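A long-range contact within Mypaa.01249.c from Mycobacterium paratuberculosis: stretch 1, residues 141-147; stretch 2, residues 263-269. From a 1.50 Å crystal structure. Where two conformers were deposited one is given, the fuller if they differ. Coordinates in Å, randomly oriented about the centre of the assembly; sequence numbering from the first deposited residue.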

# COMPACT_ATOMS: atom_id res chain seq x y z
N ALA A 141 1.00 -11.30 -8.14
CA ALA A 141 -0.02 -11.15 -9.17
C ALA A 141 0.23 -9.99 -10.10
O ALA A 141 -0.39 -9.92 -11.16
CB ALA A 141 -1.43 -11.04 -8.54
N HIS A 142 1.17 -9.10 -9.78
CA HIS A 142 1.50 -8.03 -10.73
C HIS A 142 2.07 -8.54 -12.05
O HIS A 142 1.94 -7.85 -13.06
CB HIS A 142 2.45 -6.98 -10.13
CG HIS A 142 3.92 -7.29 -10.26
ND1 HIS A 142 4.65 -7.97 -9.29
CD2 HIS A 142 4.81 -6.98 -11.24
CE1 HIS A 142 5.91 -8.04 -9.67
NE2 HIS A 142 6.04 -7.46 -10.85
N TRP A 143 2.71 -9.70 -12.02
CA TRP A 143 3.48 -10.18 -13.19
C TRP A 143 2.66 -10.27 -14.47
O TRP A 143 3.09 -9.75 -15.50
CB TRP A 143 4.22 -11.47 -12.83
CG TRP A 143 5.49 -11.29 -12.06
CD1 TRP A 143 5.65 -11.26 -10.71
CD2 TRP A 143 6.82 -11.13 -12.62
NE1 TRP A 143 6.99 -11.06 -10.39
CE2 TRP A 143 7.71 -10.99 -11.55
CE3 TRP A 143 7.32 -11.15 -13.93
CZ2 TRP A 143 9.10 -10.83 -11.74
CZ3 TRP A 143 8.72 -10.99 -14.11
CH2 TRP A 143 9.55 -10.83 -13.02
N PRO A 144 1.46 -10.88 -14.45
CA PRO A 144 0.64 -10.89 -15.68
C PRO A 144 -0.17 -9.64 -15.92
O PRO A 144 -0.93 -9.57 -16.92
CB PRO A 144 -0.30 -12.07 -15.48
CG PRO A 144 -0.41 -12.19 -13.95
CD PRO A 144 0.97 -11.86 -13.45
N GLY A 145 -0.08 -8.68 -15.00
CA GLY A 145 -0.90 -7.48 -15.11
C GLY A 145 -0.48 -6.59 -16.28
O GLY A 145 0.65 -6.60 -16.72
N ARG A 146 -1.42 -5.77 -16.75
CA ARG A 146 -1.14 -4.76 -17.78
C ARG A 146 -2.01 -3.56 -17.46
O ARG A 146 -3.17 -3.70 -17.08
CB ARG A 146 -1.53 -5.25 -19.20
CG ARG A 146 -0.98 -6.54 -19.66
CD ARG A 146 -1.67 -6.95 -20.98
NE ARG A 146 -1.03 -8.12 -21.56
CZ ARG A 146 0.08 -8.10 -22.30
NH1 ARG A 146 0.71 -6.96 -22.59
NH2 ARG A 146 0.57 -9.26 -22.76
N ILE A 147 -1.45 -2.38 -17.62
CA ILE A 147 -2.22 -1.13 -17.49
C ILE A 147 -2.93 -0.82 -18.78
O ILE A 147 -2.30 -0.77 -19.84
CB ILE A 147 -1.32 0.06 -17.15
CG1 ILE A 147 -0.52 -0.19 -15.88
CG2 ILE A 147 -2.17 1.35 -17.03
CD1 ILE A 147 -1.35 -0.54 -14.62
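Stretch 2 263-269: GRSRRAK

Stretch 2 is mostly extended from Gly263 to Ser265 and then coils into a short 3-10 segment at Arg267–Lys269. It runs alongside a type I turn, His142 to Gly145, which the 2.9 Å hydrogen bond from Gly145 N to His142 O closes. The two chains advance in the same sense: Ser265 lies nearest Trp143, CA to CA 5.5 Å, and Arg267 nearest Arg146, CA to CA 7.2 Å.

Direct hydrogen bonds fix both ends of the turn. His142, with chi1 in p, presents its ring edge to the backbone of stretch 2, and Ser265 N donates to His142 NE2 at 3.0 Å; an imidazole nitrogen accepting in its own plane suits this buried spot. At the other end the guanidinium of Arg267 grips a carbonyl with two donors, NE to Gly145 O at 2.9 Å and NH1 to the same Gly145 O at 3.1 Å. Gly145 has no side chain, and a CB here would be crowded by His142 O.

Nonpolar packing is centred on Trp143. The indole of Trp143 lays one face over the Arg264–Ser265 backbone, CZ3 of Trp143 reaching Ser265 CA at 3.5 Å, while Ser265 CB makes a CH-pi contact 4.0 Å from the centroid of the six-membered ring. Ser265 turns its CB to the ring face, while its hydroxyl serves stretch 2: Ala268 N donates to Ser265 OG at 3.0 Å.

The guanidinium groups of Arg146 and Arg267 stack, centres 4.0 Å apart and planes at 22°. Flat stacking brings like charges together, NH1 of Arg146 lying 3.5 Å from NH2 of Arg267, but leaves the edge of Arg267 free for Gly145 O.

One water links Trp143 O (2.8 Å from the water O) with Ser265 OG (2.7 Å); another accepts from Trp143 NE1 (3.1 Å) and donates to Gly263 O (2.7 Å).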

# COMPACT_ATOMS: atom_id res chain seq x y z
N GLY A 263 13.09 -8.66 -7.50
CA GLY A 263 12.80 -8.12 -8.82
C GLY A 263 11.33 -7.94 -9.08
O GLY A 263 10.46 -8.19 -8.23
N ARG A 264 11.05 -7.42 -10.27
CA ARG A 264 9.68 -7.13 -10.70
C ARG A 264 9.59 -7.29 -12.24
O ARG A 264 10.61 -7.44 -12.93
CB ARG A 264 9.24 -5.72 -10.27
CG ARG A 264 9.97 -4.60 -10.99
CD ARG A 264 9.70 -3.26 -10.33
NE ARG A 264 10.57 -3.13 -9.17
CZ ARG A 264 10.67 -2.02 -8.41
NH1 ARG A 264 9.89 -0.98 -8.62
NH2 ARG A 264 11.60 -2.01 -7.47
N SER A 265 8.37 -7.27 -12.76
CA SER A 265 8.14 -7.52 -14.17
C SER A 265 8.70 -6.42 -15.08
O SER A 265 8.94 -5.28 -14.65
CB SER A 265 6.64 -7.67 -14.44
OG SER A 265 6.00 -6.40 -14.40
N ARG A 266 8.88 -6.77 -16.35
CA ARG A 266 9.32 -5.82 -17.34
C ARG A 266 8.33 -4.66 -17.44
O ARG A 266 8.72 -3.50 -17.51
CB ARG A 266 9.49 -6.51 -18.69
CG ARG A 266 10.62 -7.52 -18.72
CD ARG A 266 10.49 -8.36 -20.02
NE ARG A 266 11.56 -9.35 -20.15
CZ ARG A 266 11.46 -10.51 -20.79
NH1 ARG A 266 10.32 -10.90 -21.38
NH2 ARG A 266 12.52 -11.32 -20.85
N ARG A 267 7.03 -4.96 -17.42
CA ARG A 267 6.03 -3.89 -17.46
C ARG A 267 6.08 -2.97 -16.24
O ARG A 267 5.82 -1.78 -16.33
CB ARG A 267 4.63 -4.45 -17.70
CG ARG A 267 4.48 -4.93 -19.11
CD ARG A 267 3.05 -5.24 -19.52
NE ARG A 267 2.52 -6.42 -18.87
CZ ARG A 267 2.63 -7.68 -19.30
NH1 ARG A 267 2.01 -8.66 -18.63
NH2 ARG A 267 3.30 -8.00 -20.40
N ALA A 268 6.44 -3.51 -15.08
CA ALA A 268 6.62 -2.66 -13.90
C ALA A 268 7.82 -1.74 -14.00
O ALA A 268 7.89 -0.77 -13.24
CB ALA A 268 6.72 -3.55 -12.61
N LYS A 269 8.75 -2.03 -14.90
CA LYS A 269 9.95 -1.20 -15.11
C LYS A 269 9.80 -0.19 -16.23
O LYS A 269 10.77 0.47 -16.59
CB LYS A 269 11.19 -2.10 -15.30
CG LYS A 269 11.47 -2.91 -14.03
CD LYS A 269 12.74 -3.73 -14.11
CE LYS A 269 12.51 -5.17 -14.45
NZ LYS A 269 13.79 -5.95 -14.31
O HOH W 1 3.54 -6.97 -15.41
O HOH W 2 8.52 -10.09 -7.85